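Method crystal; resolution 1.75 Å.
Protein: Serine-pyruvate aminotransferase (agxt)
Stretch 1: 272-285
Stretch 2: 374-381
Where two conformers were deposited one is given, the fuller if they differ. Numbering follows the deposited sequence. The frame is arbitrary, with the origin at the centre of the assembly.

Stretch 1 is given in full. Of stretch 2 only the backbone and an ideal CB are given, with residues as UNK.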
# COMPACT_ATOMS: atom_id res chain seq x y z
N THR A 272 -20.86 4.66 -20.97
CA THR A 272 -22.02 5.53 -21.25
C THR A 272 -23.26 4.70 -21.60
O THR A 272 -24.35 4.94 -21.07
CB THR A 272 -21.73 6.51 -22.39
OG1 THR A 272 -20.53 7.25 -22.12
CG2 THR A 272 -22.90 7.49 -22.59
N MET A 273 -23.08 3.70 -22.48
CA MET A 273 -24.18 2.85 -22.93
C MET A 273 -24.76 2.02 -21.78
O MET A 273 -25.98 2.00 -21.56
CB MET A 273 -23.73 1.92 -24.06
CG MET A 273 -24.80 0.90 -24.49
SD MET A 273 -24.23 -0.34 -25.67
CE MET A 273 -23.85 0.66 -27.12
N VAL A 274 -23.87 1.34 -21.05
CA VAL A 274 -24.30 0.50 -19.95
C VAL A 274 -25.02 1.33 -18.88
O VAL A 274 -26.07 0.94 -18.39
CB VAL A 274 -23.12 -0.31 -19.31
CG1 VAL A 274 -23.53 -0.93 -17.96
CG2 VAL A 274 -22.61 -1.38 -20.27
N ALA A 275 -24.44 2.47 -18.50
CA ALA A 275 -25.06 3.32 -17.47
C ALA A 275 -26.44 3.86 -17.90
O ALA A 275 -27.38 3.81 -17.12
CB ALA A 275 -24.11 4.48 -17.07
N SER A 276 -26.54 4.37 -19.14
CA SER A 276 -27.80 4.86 -19.67
C SER A 276 -28.85 3.75 -19.69
O SER A 276 -30.02 3.98 -19.38
CB SER A 276 -27.63 5.43 -21.08
OG SER A 276 -26.76 6.54 -21.13
N ALA A 277 -28.42 2.53 -20.05
CA ALA A 277 -29.32 1.36 -20.08
C ALA A 277 -29.85 1.03 -18.70
O ALA A 277 -31.05 0.80 -18.56
CB ALA A 277 -28.65 0.10 -20.72
N ILE A 278 -28.98 1.01 -17.69
CA ILE A 278 -29.40 0.72 -16.31
C ILE A 278 -30.35 1.80 -15.82
O ILE A 278 -31.37 1.50 -15.19
CB ILE A 278 -28.17 0.57 -15.32
CG1 ILE A 278 -27.44 -0.76 -15.56
CG2 ILE A 278 -28.62 0.66 -13.84
CD1 ILE A 278 -26.03 -0.84 -15.00
N ARG A 279 -30.02 3.06 -16.10
CA ARG A 279 -30.86 4.19 -15.68
C ARG A 279 -32.26 4.11 -16.31
O ARG A 279 -33.26 4.32 -15.62
CB ARG A 279 -30.20 5.53 -16.01
CG ARG A 279 -29.07 5.88 -15.03
CD ARG A 279 -28.71 7.36 -15.08
NE ARG A 279 -28.17 7.70 -16.38
CZ ARG A 279 -26.88 7.66 -16.70
NH1 ARG A 279 -25.96 7.32 -15.77
NH2 ARG A 279 -26.53 7.99 -17.94
N ALA A 280 -32.30 3.80 -17.61
CA ALA A 280 -33.55 3.58 -18.34
C ALA A 280 -34.40 2.53 -17.65
O ALA A 280 -35.61 2.72 -17.46
CB ALA A 280 -33.26 3.16 -19.79
N GLY A 281 -33.75 1.44 -17.24
CA GLY A 281 -34.43 0.38 -16.51
C GLY A 281 -34.96 0.81 -15.15
O GLY A 281 -36.04 0.38 -14.74
N LEU A 282 -34.20 1.64 -14.44
CA LEU A 282 -34.62 2.12 -13.12
C LEU A 282 -35.84 3.05 -13.22
O LEU A 282 -36.76 2.99 -12.40
CB LEU A 282 -33.47 2.87 -12.42
CG LEU A 282 -32.30 1.98 -11.99
CD1 LEU A 282 -31.11 2.83 -11.56
CD2 LEU A 282 -32.73 1.04 -10.87
N GLU A 283 -35.78 3.93 -14.21
CA GLU A 283 -36.87 4.87 -14.48
C GLU A 283 -38.15 4.10 -14.85
O GLU A 283 -39.22 4.32 -14.27
CB GLU A 283 -36.46 5.82 -15.61
CG GLU A 283 -36.28 7.29 -15.20
CD GLU A 283 -34.88 7.66 -14.69
OE1 GLU A 283 -33.87 7.11 -15.19
OE2 GLU A 283 -34.80 8.52 -13.80
N ALA A 284 -38.02 3.17 -15.80
CA ALA A 284 -39.16 2.33 -16.20
C ALA A 284 -39.76 1.53 -15.03
O ALA A 284 -40.95 1.21 -15.05
CB ALA A 284 -38.78 1.42 -17.36
N LEU A 285 -38.95 1.24 -14.01
CA LEU A 285 -39.44 0.60 -12.78
C LEU A 285 -40.17 1.60 -11.88
O LEU A 285 -40.81 1.23 -10.89
CB LEU A 285 -38.30 -0.07 -12.00
CG LEU A 285 -37.79 -1.46 -12.44
CD1 LEU A 285 -36.49 -1.87 -11.70
CD2 LEU A 285 -38.83 -2.54 -12.27
N UNK A 374 -37.12 -4.72 -20.50
CA UNK A 374 -37.38 -4.19 -21.85
C UNK A 374 -36.79 -2.80 -22.05
O UNK A 374 -36.19 -2.51 -23.10
CB UNK A 374 -38.89 -4.15 -22.12
N UNK A 375 -36.93 -1.94 -21.03
CA UNK A 375 -36.33 -0.61 -21.07
C UNK A 375 -34.81 -0.70 -21.30
O UNK A 375 -34.26 0.00 -22.15
CB UNK A 375 -36.63 0.14 -19.77
N UNK A 376 -34.16 -1.58 -20.54
CA UNK A 376 -32.73 -1.88 -20.72
C UNK A 376 -32.44 -2.39 -22.13
O UNK A 376 -31.54 -1.89 -22.81
CB UNK A 376 -32.27 -2.91 -19.69
N UNK A 377 -33.19 -3.41 -22.55
CA UNK A 377 -33.00 -4.00 -23.89
C UNK A 377 -33.16 -2.94 -24.97
O UNK A 377 -32.37 -2.90 -25.92
CB UNK A 377 -33.99 -5.14 -24.13
N UNK A 378 -34.13 -2.05 -24.80
CA UNK A 378 -34.37 -0.98 -25.77
C UNK A 378 -33.14 -0.12 -25.99
O UNK A 378 -32.76 0.15 -27.13
CB UNK A 378 -35.53 -0.10 -25.31
N UNK A 379 -32.49 0.30 -24.89
CA UNK A 379 -31.28 1.13 -24.99
C UNK A 379 -30.14 0.37 -25.69
O UNK A 379 -29.47 0.92 -26.56
CB UNK A 379 -30.83 1.58 -23.60
N UNK A 380 -29.93 -0.88 -25.28
CA UNK A 380 -28.87 -1.71 -25.86
C UNK A 380 -29.16 -2.01 -27.33
O UNK A 380 -28.23 -2.07 -28.14
CB UNK A 380 -28.72 -3.02 -25.08
N UNK A 381 -30.44 -2.14 -27.66
CA UNK A 381 -30.91 -2.34 -29.05
C UNK A 381 -30.40 -1.26 -30.03
O UNK A 381 -29.98 -1.56 -31.16
CB UNK A 381 -32.44 -2.36 -29.07

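Stretch 2 is helical throughout and runs nearly antiparallel to the helix of stretch 1, at 150° between their directions, with the axes approaching to 7.5 Å. The face of stretch 1 that meets it is largely small: Ala-277, Ala-280, Gly-281 and Ala-284.

At position 374, CA-to-CB points away from stretch 1, with nothing of that stretch within 5.5 Å of the ideal CB, so almost any helix-compatible residue would suit, polar ones especially; it is Lys-374, which makes no contact with stretch 1.

Position 375 is far more restricted. Its CB points toward stretch 1, and the ideal CB lies 3.5 Å from Ala-284 CB and 3.9 Å from Gly-281 CA. With so little space directly ahead, a small residue is favoured, alanine above all, with glycine or serine conceivable. Ala-375 fills the place: its CB rests 3.5 Å from Ala-284 CB and 3.6 Å from Ala-280 O.

Position 376 points sideways, with its ideal CB 4.1 Å from Ala-277 O. There is room for a medium-sized apolar side chain, such as valine, isoleucine or leucine, to reach along the bare backbone at Gly-281. The deposited Val-376, in the t rotamer, places CG2 3.8 Å from Gly-281 CA and 3.5 Å from Ala-277 O. An ideal CB on Gly-281 would come within 2.7 Å of Val-376 CG2, a clash, so the glycine makes room for this methyl.

Positions 377, pointing away, and 378, pointing sideways, have no part of stretch 1 within 5.5 Å of their ideal CB atoms. Polar or charged residues would serve well at both. They are Glu-377 and Glu-378, neither of which touches stretch 1.

Position 379 points toward stretch 1, where its ideal CB is 3.8 Å from Ala-277 CA and 4.8 Å from Ala-280 CB. The shallow hollow suits a compact apolar residue, with valine, isoleucine or alanine all plausible. Val-379 is a knob among Met-273, Ser-276, Ala-277 and Ala-280. Its CG1 packs 3.9 Å from Ala-277 CB, while CG2 lies 3.5 Å from Ala-280 CB.

Position 380 points sideways, 5.3 Å from Met-273 SD and 5.4 Å from Ala-277 CB at its ideal CB. A longer apolar chain, leucine or methionine, could bridge that gap. Leu-380 does so, bringing CD2 to 3.9 Å from both Met-273 CG and Ala-277 CB.

Position 381 is out of reach, so stretch 1 gives no basis for preferring a polar, charged or apolar side chain; it is Phe-381, which is poorly ordered and does not reach stretch 1.

Stretch 2, residues 374-381: KAVEEVLF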
# COMPACT_ATOMS: atom_id res chain seq x y z
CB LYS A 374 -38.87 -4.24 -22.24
CG LYS A 374 -39.89 -4.04 -21.12
CD LYS A 374 -41.34 -4.22 -21.61
CE LYS A 374 -41.71 -5.70 -21.84
NZ LYS A 374 -42.98 -5.85 -22.59
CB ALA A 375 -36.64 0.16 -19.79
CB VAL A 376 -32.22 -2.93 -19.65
CG1 VAL A 376 -30.75 -3.26 -19.86
CG2 VAL A 376 -32.46 -2.44 -18.23
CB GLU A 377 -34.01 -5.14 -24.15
CG GLU A 377 -33.97 -6.31 -23.18
CD GLU A 377 -33.35 -7.56 -23.78
OE1 GLU A 377 -32.54 -7.45 -24.74
OE2 GLU A 377 -33.70 -8.67 -23.29
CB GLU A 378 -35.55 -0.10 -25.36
CG GLU A 378 -36.50 0.17 -26.52
CD GLU A 378 -37.25 1.49 -26.39
OE1 GLU A 378 -37.89 1.72 -25.33
OE2 GLU A 378 -37.18 2.28 -27.34
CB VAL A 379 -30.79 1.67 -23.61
CG1 VAL A 379 -29.46 2.41 -23.77
CG2 VAL A 379 -31.84 2.57 -22.98
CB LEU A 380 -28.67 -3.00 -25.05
CG LEU A 380 -28.32 -2.83 -23.56
CD1 LEU A 380 -28.38 -4.18 -22.87
CD2 LEU A 380 -26.95 -2.14 -23.36
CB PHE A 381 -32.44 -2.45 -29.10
CG PHE A 381 -32.98 -2.61 -30.49
CD1 PHE A 381 -33.30 -1.50 -31.27
CD2 PHE A 381 -33.21 -3.88 -31.03
CE1 PHE A 381 -33.81 -1.64 -32.56
CE2 PHE A 381 -33.71 -4.04 -32.31
CZ PHE A 381 -34.02 -2.91 -33.08
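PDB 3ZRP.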